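Local coordinates for protein acyl-CoA dehydrogenase (Thermus thermophilus, PDB 2Z1Q) that binds FAD and probably catalyses the 2,3-dehydrogenation of saturated acyl-CoA thioesters, passing the electrons to an acceptor, at residues L456-A461 with V482-L486; E475-A481 with V528-L532; L518-Q522 with R546-R551. All coordinates share one frame; numbering follows the deposited sequence.

Interaction 1: residues L456-A461 with V482-L486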
loop_
_atom_site.group_PDB
_atom_site.type_symbol
_atom_site.label_atom_id
_atom_site.label_comp_id
_atom_site.label_asym_id
_atom_site.label_seq_id
_atom_site.Cartn_x
_atom_site.Cartn_y
_atom_site.Cartn_z
ATOM N N LEU B 456 11.831 -26.033 -6.153
ATOM C CA LEU B 456 11.459 -25.645 -4.792
ATOM C C LEU B 456 9.956 -25.791 -4.594
ATOM O O LEU B 456 9.502 -26.386 -3.612
ATOM C CB LEU B 456 11.880 -24.194 -4.501
ATOM C CG LEU B 456 11.575 -23.655 -3.091
ATOM C CD1 LEU B 456 12.363 -24.438 -2.047
ATOM C CD2 LEU B 456 11.936 -22.177 -3.018
ATOM N N ALA B 457 9.194 -25.249 -5.539
ATOM C CA ALA B 457 7.736 -25.314 -5.505
ATOM C C ALA B 457 7.299 -26.767 -5.436
ATOM O O ALA B 457 6.499 -27.147 -4.583
ATOM C CB ALA B 457 7.153 -24.657 -6.751
ATOM N N LEU B 458 7.832 -27.580 -6.341
ATOM C CA LEU B 458 7.491 -29.000 -6.375
ATOM C C LEU B 458 7.801 -29.691 -5.057
ATOM O O LEU B 458 7.031 -30.525 -4.585
ATOM C CB LEU B 458 8.245 -29.697 -7.511
ATOM C CG LEU B 458 7.703 -29.433 -8.918
ATOM C CD1 LEU B 458 8.743 -29.772 -9.983
ATOM C CD2 LEU B 458 6.440 -30.254 -9.100
ATOM N N MET B 459 8.928 -29.343 -4.453
ATOM C CA MET B 459 9.313 -29.971 -3.200
ATOM C C MET B 459 8.303 -29.673 -2.100
ATOM O O MET B 459 7.843 -30.578 -1.402
ATOM C CB MET B 459 10.696 -29.486 -2.765
ATOM C CG MET B 459 11.322 -30.341 -1.689
ATOM S SD MET B 459 12.394 -29.368 -0.613
ATOM C CE MET B 459 13.794 -29.054 -1.680
ATOM N N VAL B 460 7.962 -28.401 -1.944
ATOM C CA VAL B 460 7.017 -28.014 -0.914
ATOM C C VAL B 460 5.628 -28.558 -1.202
ATOM O O VAL B 460 4.961 -29.090 -0.314
ATOM C CB VAL B 460 6.929 -26.498 -0.795
ATOM C CG1 VAL B 460 5.891 -26.124 0.250
ATOM C CG2 VAL B 460 8.289 -25.940 -0.437
ATOM N N ALA B 461 5.202 -28.423 -2.453
ATOM C CA ALA B 461 3.890 -28.894 -2.869
ATOM C C ALA B 461 3.755 -30.393 -2.597
ATOM O O ALA B 461 2.714 -30.857 -2.105
ATOM C CB ALA B 461 3.689 -28.604 -4.348
ATOM N N VAL B 482 3.546 -21.587 -1.806
ATOM C CA VAL B 482 3.827 -22.321 -3.043
ATOM C C VAL B 482 3.491 -21.468 -4.275
ATOM O O VAL B 482 4.277 -21.411 -5.219
ATOM C CB VAL B 482 3.037 -23.656 -3.090
ATOM C CG1 VAL B 482 3.117 -24.269 -4.480
ATOM C CG2 VAL B 482 3.618 -24.623 -2.079
ATOM N N ALA B 483 2.342 -20.792 -4.258
ATOM C CA ALA B 483 1.924 -19.936 -5.369
ATOM C C ALA B 483 2.891 -18.778 -5.604
ATOM O O ALA B 483 3.194 -18.436 -6.745
ATOM C CB ALA B 483 0.494 -19.404 -5.123
ATOM N N ASP B 484 3.392 -18.181 -4.526
ATOM C CA ASP B 484 4.342 -17.080 -4.639
ATOM C C ASP B 484 5.652 -17.529 -5.305
ATOM O O ASP B 484 6.316 -16.748 -5.982
ATOM C CB ASP B 484 4.605 -16.462 -3.265
ATOM C CG ASP B 484 3.404 -15.686 -2.746
ATOM O OD1 ASP B 484 2.764 -15.004 -3.576
ATOM O OD2 ASP B 484 3.093 -15.753 -1.534
ATOM N N ILE B 485 6.011 -18.794 -5.130
ATOM C CA ILE B 485 7.231 -19.290 -5.754
ATOM C C ILE B 485 6.961 -19.484 -7.249
ATOM O O ILE B 485 7.765 -19.072 -8.089
ATOM C CB ILE B 485 7.679 -20.603 -5.093
ATOM C CG1 ILE B 485 7.887 -20.347 -3.597
ATOM C CG2 ILE B 485 8.979 -21.102 -5.723
ATOM C CD1 ILE B 485 8.293 -21.549 -2.806
ATOM N N LEU B 486 5.803 -20.066 -7.569
ATOM C CA LEU B 486 5.411 -20.293 -8.960
ATOM C C LEU B 486 5.310 -18.962 -9.703
ATOM O O LEU B 486 5.715 -18.865 -10.868
ATOM C CB LEU B 486 4.070 -21.047 -9.016
ATOM C CG LEU B 486 4.114 -22.483 -8.482
ATOM C CD1 LEU B 486 2.704 -23.052 -8.371
ATOM C CD2 LEU B 486 4.969 -23.342 -9.403
#
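Val482 meets Val460 between two neighbouring antiparallel helices of the C-terminal helical part of the acyl-CoA dehydrogenase chain. Helix 445-468 carries residues 456-461 and helix 476-502 carries residues 482-486. The two follow each other in the sequence, so they form a helical hairpin. The axes of the two short segments run at 164° to each other and come within 9.2 Å. The backbones are nearest at Ala457 and Val482, whose CA atoms are 5.5 Å apart. No hydrogen bond crosses, and every touching residue is buried.

Val482 uses both of its methyls. CG2 of Val482 passes CG1 of Val460 at 3.6 Å, the two side chains sliding past each other in opposite directions. CG1 lies anti to the backbone N (chi1 169°) and meets the CB of Ala461 more loosely. Leu412 of helix 410-413 also packs on Val482, as it does on Ala457 and Ala461. The side chain of Val482 is about 10 Å from that of Gln476, which binds FAD.

One turn further on, Ile485 points at the other helix and is split between two partners. CG2 of Ile485 touches the CB of Ala457 at 4.1 Å. Its longer branch is extended (chi2 178°) and carries CD1 to Leu456. These two side chains cross at about a right angle, and CD1 of Ile485 lies 3.7 Å from CD2 of Leu456. Leu456 is also packed by Ala521 and Ala525 of helix 505-528 and by Ala545 of helix 535-547.

Leu486 closes the row. The small side chain of Ala457 is met by both Ile485 and Leu486. Leu486 reaches it with one methyl, CD2, which stops 3.7 Å from the CB of Ala457.

Interaction 2: residues E475-A481 with V528-L532. With FAD (flavin-adenine dinucleotide), chain D.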
loop_
_atom_site.group_PDB
_atom_site.type_symbol
_atom_site.label_atom_id
_atom_site.label_comp_id
_atom_site.label_asym_id
_atom_site.label_seq_id
_atom_site.Cartn_x
_atom_site.Cartn_y
_atom_site.Cartn_z
ATOM N N GLU B 475 -4.850 -26.107 4.158
ATOM C CA GLU B 475 -3.552 -25.474 4.422
ATOM C C GLU B 475 -3.264 -24.369 3.418
ATOM O O GLU B 475 -2.315 -24.448 2.633
ATOM C CB GLU B 475 -2.441 -26.520 4.367
ATOM C CG GLU B 475 -2.667 -27.690 5.308
ATOM C CD GLU B 475 -2.543 -27.287 6.756
ATOM O OE1 GLU B 475 -3.292 -27.828 7.594
ATOM O OE2 GLU B 475 -1.682 -26.433 7.057
ATOM N N GLN B 476 -4.086 -23.329 3.461
ATOM C CA GLN B 476 -3.960 -22.198 2.553
ATOM C C GLN B 476 -2.656 -21.434 2.644
ATOM O O GLN B 476 -2.190 -20.911 1.626
ATOM C CB GLN B 476 -5.113 -21.229 2.771
ATOM C CG GLN B 476 -6.456 -21.837 2.509
ATOM C CD GLN B 476 -7.568 -20.833 2.667
ATOM O OE1 GLN B 476 -7.406 -19.814 3.341
ATOM N NE2 GLN B 476 -8.714 -21.120 2.065
ATOM N N GLU B 477 -2.082 -21.329 3.847
ATOM C CA GLU B 477 -0.823 -20.614 3.993
ATOM C C GLU B 477 0.202 -21.384 3.168
ATOM O O GLU B 477 0.920 -20.802 2.359
ATOM C CB GLU B 477 -0.367 -20.520 5.462
ATOM C CG GLU B 477 -1.248 -19.681 6.382
ATOM C CD GLU B 477 -2.309 -20.504 7.045
ATOM O OE1 GLU B 477 -2.611 -20.214 8.222
ATOM O OE2 GLU B 477 -2.835 -21.432 6.390
ATOM N N VAL B 478 0.251 -22.698 3.357
ATOM C CA VAL B 478 1.165 -23.521 2.576
ATOM C C VAL B 478 0.931 -23.316 1.073
ATOM O O VAL B 478 1.881 -23.150 0.313
ATOM C CB VAL B 478 0.968 -25.010 2.888
ATOM C CG1 VAL B 478 1.906 -25.841 2.022
ATOM C CG2 VAL B 478 1.207 -25.271 4.376
ATOM N N LEU B 479 -0.320 -23.328 0.626
ATOM C CA LEU B 479 -0.579 -23.150 -0.795
ATOM C C LEU B 479 -0.119 -21.793 -1.304
ATOM O O LEU B 479 0.381 -21.682 -2.424
ATOM C CB LEU B 479 -2.069 -23.337 -1.103
ATOM C CG LEU B 479 -2.615 -24.744 -0.845
ATOM C CD1 LEU B 479 -3.981 -24.873 -1.462
ATOM C CD2 LEU B 479 -1.686 -25.782 -1.443
ATOM N N GLY B 480 -0.292 -20.773 -0.469
ATOM C CA GLY B 480 0.102 -19.424 -0.831
ATOM C C GLY B 480 1.597 -19.266 -1.037
ATOM O O GLY B 480 2.034 -18.636 -2.007
ATOM N N ALA B 481 2.379 -19.810 -0.109
ATOM C CA ALA B 481 3.828 -19.739 -0.222
ATOM C C ALA B 481 4.206 -20.468 -1.527
ATOM O O ALA B 481 5.062 -20.015 -2.273
ATOM C CB ALA B 481 4.497 -20.401 1.002
ATOM N N VAL B 528 6.852 -22.007 5.750
ATOM C CA VAL B 528 5.755 -22.976 5.732
ATOM C C VAL B 528 6.222 -24.422 5.799
ATOM O O VAL B 528 5.404 -25.339 5.842
ATOM C CB VAL B 528 4.849 -22.806 4.476
ATOM C CG1 VAL B 528 4.216 -21.426 4.478
ATOM C CG2 VAL B 528 5.653 -23.039 3.202
ATOM N N LEU B 529 7.530 -24.635 5.819
ATOM C CA LEU B 529 8.074 -25.985 5.872
ATOM C C LEU B 529 7.938 -26.649 7.250
ATOM O O LEU B 529 7.582 -27.826 7.346
ATOM C CB LEU B 529 9.531 -25.963 5.409
ATOM C CG LEU B 529 9.855 -26.734 4.122
ATOM C CD1 LEU B 529 8.610 -27.016 3.284
ATOM C CD2 LEU B 529 10.855 -25.923 3.336
ATOM N N PRO B 530 8.216 -25.903 8.329
ATOM C CA PRO B 530 8.101 -26.460 9.682
ATOM C C PRO B 530 6.692 -27.019 9.903
ATOM O O PRO B 530 6.455 -27.793 10.843
ATOM C CB PRO B 530 8.387 -25.251 10.575
ATOM C CG PRO B 530 9.324 -24.422 9.740
ATOM C CD PRO B 530 8.713 -24.514 8.365
ATOM N N ARG B 531 5.761 -26.636 9.026
ATOM C CA ARG B 531 4.370 -27.082 9.111
ATOM C C ARG B 531 4.181 -28.461 8.476
ATOM O O ARG B 531 3.219 -29.181 8.796
ATOM C CB ARG B 531 3.450 -26.071 8.413
ATOM C CG ARG B 531 1.968 -26.437 8.400
ATOM C CD ARG B 531 1.304 -26.241 9.757
ATOM N NE ARG B 531 -0.147 -26.373 9.648
ATOM C CZ ARG B 531 -1.021 -26.005 10.587
ATOM N NH1 ARG B 531 -0.598 -25.475 11.734
ATOM N NH2 ARG B 531 -2.324 -26.144 10.373
ATOM N N LEU B 532 5.108 -28.825 7.592
ATOM C CA LEU B 532 5.068 -30.092 6.870
ATOM C C LEU B 532 6.060 -31.143 7.389
ATOM O O LEU B 532 5.808 -32.339 7.288
ATOM C CB LEU B 532 5.344 -29.838 5.388
ATOM C CG LEU B 532 4.540 -28.690 4.772
ATOM C CD1 LEU B 532 4.898 -28.513 3.304
ATOM C CD2 LEU B 532 3.063 -28.988 4.924
HETATM P PA FAD D . -15.425 -10.551 0.914
HETATM O O1A FAD D . -15.204 -9.197 0.472
HETATM O O2A FAD D . -16.852 -11.268 0.920
HETATM O O5B FAD D . -14.182 -11.503 0.878
HETATM C C5B FAD D . -13.333 -11.229 1.992
HETATM C C4B FAD D . -12.329 -12.345 1.822
HETATM O O4B FAD D . -12.170 -13.072 0.670
HETATM C C3B FAD D . -10.940 -12.320 2.608
HETATM O O3B FAD D . -11.123 -12.713 3.973
HETATM C C2B FAD D . -10.273 -13.396 1.658
HETATM O O2B FAD D . -9.223 -14.179 2.236
HETATM C C1B FAD D . -11.611 -14.050 1.467
HETATM N N9A FAD D . -11.793 -15.394 1.005
HETATM C C8A FAD D . -12.885 -15.748 0.267
HETATM N N7A FAD D . -12.859 -17.003 0.005
HETATM C C5A FAD D . -11.741 -17.543 0.533
HETATM C C6A FAD D . -11.185 -18.857 0.572
HETATM N N6A FAD D . -11.847 -19.894 -0.053
HETATM N N1A FAD D . -10.005 -19.032 1.227
HETATM C C2A FAD D . -9.382 -18.033 1.846
HETATM N N3A FAD D . -9.887 -16.816 1.830
HETATM C C4A FAD D . -11.038 -16.504 1.212
HETATM N N1 FAD D . -19.437 -7.891 -9.656
HETATM C C2 FAD D . -20.057 -8.290 -10.788
HETATM O O2 FAD D . -20.668 -9.347 -10.771
HETATM N N3 FAD D . -20.049 -7.559 -11.931
HETATM C C4 FAD D . -19.402 -6.347 -12.024
HETATM O O4 FAD D . -19.402 -5.700 -13.042
HETATM C C4X FAD D . -18.714 -5.840 -10.810
HETATM N N5 FAD D . -18.083 -4.654 -10.777
HETATM C C5X FAD D . -17.501 -4.196 -9.639
HETATM C C6 FAD D . -16.881 -2.896 -9.591
HETATM C C7 FAD D . -16.326 -2.429 -8.387
HETATM C C7M FAD D . -15.701 -1.048 -8.342
HETATM C C8 FAD D . -16.355 -3.245 -7.212
HETATM C C8M FAD D . -15.778 -2.776 -5.895
HETATM C C9 FAD D . -16.935 -4.494 -7.250
HETATM C C9A FAD D . -17.524 -4.996 -8.451
HETATM N N10 FAD D . -18.149 -6.263 -8.453
HETATM C C10 FAD D . -18.772 -6.720 -9.596
HETATM C "C1'" FAD D . -18.131 -6.985 -7.206
HETATM C "C2'" FAD D . -17.072 -8.092 -7.109
HETATM O "O2'" FAD D . -17.332 -9.134 -8.038
HETATM C "C3'" FAD D . -17.228 -8.518 -5.684
HETATM O "O3'" FAD D . -16.900 -7.366 -4.854
HETATM C "C4'" FAD D . -16.324 -9.634 -5.238
HETATM O "O4'" FAD D . -16.537 -10.859 -5.945
HETATM C "C5'" FAD D . -16.669 -9.707 -3.795
HETATM O "O5'" FAD D . -15.960 -10.597 -3.093
HETATM P P FAD D . -16.402 -10.139 -1.621
HETATM O O1P FAD D . -16.151 -8.677 -1.521
HETATM O O2P FAD D . -17.984 -10.429 -1.373
HETATM O O3P FAD D . -15.403 -10.997 -0.654
#
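Glu475 and Arg531 form the polar part of this contact, a salt bridge. The two side chains cross at about a right angle, with their flat ends turned 42° apart. Arg531 NE gives the main bond, 3.0 Å to Glu475 OE2 on its syn side but tilted from the carboxylate plane, with an N-H...O angle of 146°. Arg531 NH2 adds weak bonds to both carboxylate oxygens. Glu475 is bent at chi2 (-69°), which helps to bring its carboxylate to the edge of the guanidinium. Glu477 has a different partner, Arg561 of the second subunit.

The apolar part lies further along the helix. Both methyls of Val528 rest on the CB of Ala481, CG2 at 3.6 Å. CG2 of Val478 meets CD2 of Leu532 at 4.2 Å.

The cofactor is met by Gln476. The extended Gln476 chain brings NE2 to N1A of the FAD adenine at 2.6 Å, while OE1 accepts a bond from Leu301 N of the second subunit.

Glu475 is the N-cap residue of helix 476-502. The contact joins the start of that helix to the link between helices 505-528 and 535-547. Helix 445-468 packs beside both, through Ala464 on Val478 and Tyr468 on Leu532.

Interaction 3: residues L518-Q522 with R546-R551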
loop_
_atom_site.group_PDB
_atom_site.type_symbol
_atom_site.label_atom_id
_atom_site.label_comp_id
_atom_site.label_asym_id
_atom_site.label_seq_id
_atom_site.Cartn_x
_atom_site.Cartn_y
_atom_site.Cartn_z
ATOM N N LEU B 518 14.600 -14.907 -5.463
ATOM C CA LEU B 518 15.231 -16.033 -4.788
ATOM C C LEU B 518 15.164 -15.847 -3.282
ATOM O O LEU B 518 14.951 -16.804 -2.547
ATOM C CB LEU B 518 16.689 -16.213 -5.240
ATOM C CG LEU B 518 16.917 -17.291 -6.311
ATOM C CD1 LEU B 518 16.138 -16.930 -7.553
ATOM C CD2 LEU B 518 18.398 -17.421 -6.641
ATOM N N ASP B 519 15.325 -14.614 -2.819
ATOM C CA ASP B 519 15.269 -14.359 -1.386
ATOM C C ASP B 519 13.888 -14.646 -0.823
ATOM O O ASP B 519 13.762 -15.224 0.255
ATOM C CB ASP B 519 15.623 -12.913 -1.073
ATOM C CG ASP B 519 17.027 -12.559 -1.473
ATOM O OD1 ASP B 519 17.893 -13.466 -1.518
ATOM O OD2 ASP B 519 17.261 -11.365 -1.733
ATOM N N ARG B 520 12.872 -14.213 -1.565
ATOM C CA ARG B 520 11.479 -14.399 -1.184
ATOM C C ARG B 520 11.141 -15.885 -1.207
ATOM O O ARG B 520 10.330 -16.354 -0.410
ATOM C CB ARG B 520 10.566 -13.648 -2.172
ATOM C CG ARG B 520 9.657 -12.616 -1.533
ATOM C CD ARG B 520 9.686 -11.334 -2.328
ATOM N NE ARG B 520 9.503 -11.578 -3.758
ATOM C CZ ARG B 520 10.017 -10.809 -4.713
ATOM N NH1 ARG B 520 10.745 -9.749 -4.394
ATOM N NH2 ARG B 520 9.824 -11.107 -5.994
ATOM N N ALA B 521 11.767 -16.617 -2.125
ATOM C CA ALA B 521 11.541 -18.056 -2.235
ATOM C C ALA B 521 12.065 -18.768 -0.993
ATOM O O ALA B 521 11.375 -19.610 -0.419
ATOM C CB ALA B 521 12.233 -18.609 -3.484
ATOM N N GLN B 522 13.284 -18.431 -0.573
ATOM C CA GLN B 522 13.850 -19.081 0.603
ATOM C C GLN B 522 13.004 -18.784 1.835
ATOM O O GLN B 522 12.583 -19.705 2.532
ATOM C CB GLN B 522 15.300 -18.635 0.839
ATOM C CG GLN B 522 16.000 -19.417 1.954
ATOM C CD GLN B 522 17.510 -19.263 1.954
ATOM O OE1 GLN B 522 18.192 -19.691 1.017
ATOM N NE2 GLN B 522 18.040 -18.651 3.008
ATOM N N ARG B 546 17.282 -24.443 0.941
ATOM C CA ARG B 546 18.305 -23.406 0.847
ATOM C C ARG B 546 19.176 -23.546 -0.389
ATOM O O ARG B 546 19.484 -22.556 -1.053
ATOM C CB ARG B 546 19.203 -23.410 2.086
ATOM C CG ARG B 546 18.464 -23.141 3.386
ATOM C CD ARG B 546 19.430 -22.834 4.524
ATOM N NE ARG B 546 18.733 -22.665 5.798
ATOM C CZ ARG B 546 18.263 -23.668 6.533
ATOM N NH1 ARG B 546 17.636 -23.414 7.676
ATOM N NH2 ARG B 546 18.436 -24.925 6.136
ATOM N N ARG B 547 19.588 -24.766 -0.704
ATOM C CA ARG B 547 20.431 -24.970 -1.872
ATOM C C ARG B 547 19.677 -24.636 -3.145
ATOM O O ARG B 547 20.251 -24.111 -4.096
ATOM C CB ARG B 547 20.951 -26.413 -1.935
ATOM C CG ARG B 547 19.909 -27.485 -1.648
ATOM C CD ARG B 547 20.485 -28.889 -1.859
ATOM N NE ARG B 547 20.768 -29.145 -3.270
ATOM C CZ ARG B 547 19.830 -29.310 -4.197
ATOM N NH1 ARG B 547 18.549 -29.261 -3.857
ATOM N NH2 ARG B 547 20.167 -29.508 -5.465
ATOM N N LEU B 548 18.385 -24.929 -3.154
ATOM C CA LEU B 548 17.571 -24.649 -4.324
ATOM C C LEU B 548 17.359 -23.154 -4.510
ATOM O O LEU B 548 16.829 -22.723 -5.533
ATOM C CB LEU B 548 16.223 -25.378 -4.228
ATOM C CG LEU B 548 16.213 -26.886 -4.514
ATOM C CD1 LEU B 548 14.810 -27.412 -4.332
ATOM C CD2 LEU B 548 16.691 -27.172 -5.934
ATOM N N THR B 549 17.788 -22.367 -3.527
ATOM C CA THR B 549 17.656 -20.916 -3.595
ATOM C C THR B 549 19.010 -20.239 -3.373
ATOM O O THR B 549 19.100 -19.022 -3.234
ATOM C CB THR B 549 16.634 -20.403 -2.551
ATOM O OG1 THR B 549 16.997 -20.852 -1.240
ATOM C CG2 THR B 549 15.249 -20.926 -2.881
ATOM N N LYS B 550 20.066 -21.044 -3.358
ATOM C CA LYS B 550 21.414 -20.530 -3.156
ATOM C C LYS B 550 21.817 -19.660 -4.343
ATOM O O LYS B 550 21.600 -20.030 -5.499
ATOM C CB LYS B 550 22.401 -21.699 -3.003
ATOM C CG LYS B 550 23.307 -21.619 -1.761
ATOM C CD LYS B 550 22.506 -21.622 -0.441
ATOM C CE LYS B 550 23.419 -21.507 0.791
ATOM N NZ LYS B 550 22.665 -21.524 2.087
ATOM N N ARG B 551 22.393 -18.498 -4.061
ATOM C CA ARG B 551 22.829 -17.599 -5.122
ATOM C C ARG B 551 24.028 -16.787 -4.672
ATOM O O ARG B 551 24.359 -16.746 -3.487
ATOM C CB ARG B 551 21.704 -16.644 -5.519
ATOM C CG ARG B 551 21.347 -15.616 -4.445
ATOM C CD ARG B 551 20.133 -14.795 -4.853
ATOM N NE ARG B 551 19.840 -13.689 -3.941
ATOM C CZ ARG B 551 20.605 -12.607 -3.804
ATOM N NH1 ARG B 551 21.719 -12.480 -4.520
ATOM N NH2 ARG B 551 20.250 -11.635 -2.971
HETATM O O HOH W 1 18.805 -16.432 -1.511
#
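Asp519 and Arg551 meet at about a right angle, with carboxylate and guanidinium planes 42° apart. Arg551 grips side-on with two nitrogens. Arg551 NH2 bonds to the syn lone pair of Asp519 OD2 at 3.2 Å and 161°. Arg551 NE reaches Asp519 OD1 at 3.1 Å, but from above the carboxylate plane. Both oxygens stay near the guanidinium plane. A water also donates to Asp519 OD1 and to the carbonyl O of Thr549, tying the aspartate to the backbone of the turn.

The aliphatic part of Arg551 runs obliquely over Leu518. Leu518 CD2 touches Arg551 CB at 3.6 Å, and Leu518 CB lies against Arg551 CD.

Gln522 also passes Thr549 obliquely. Its chain is extended, with CG anti to the backbone N (chi1 -173°), and this carries Gln522 OE1 to Thr549 OG1 at 2.8 Å. Thr549 OG1 also lies 3.0 Å from Arg546 O and is hydrogen-bonded to Ala545 O. On the other branch, Thr549 CG2 packs on Ala521 CB at 3.9 Å.

Gln522 and Asp519 also pack on the second subunit. The motif is a type I beta turn, Arg547 to Lys550, at the C-terminal end of helix 535-547 and packed against helix 505-528 of the C-terminal helical region.

How the interactions relate
Interactions 1 and 2 are buried, while interaction 3 is partly exposed. Interactions 1 and 2 share helix 476-502, and their centres are 10 Å apart. Val460 joins them by packing on Val528, Leu529 and Leu532. Leu456 links interaction 1 to interaction 3 through Ala521 and Thr549, so helix 445-468 touches both of the other contacts. Interactions 2 and 3 do not touch, with nearest atoms about 7 Å apart. Their chemistry follows their place. Interaction 1 is wholly apolar. Interactions 2 and 3 each pair apolar packing with an arginine-carboxylate salt bridge, and both border the second subunit. Of the three, interaction 2 alone bonds to FAD.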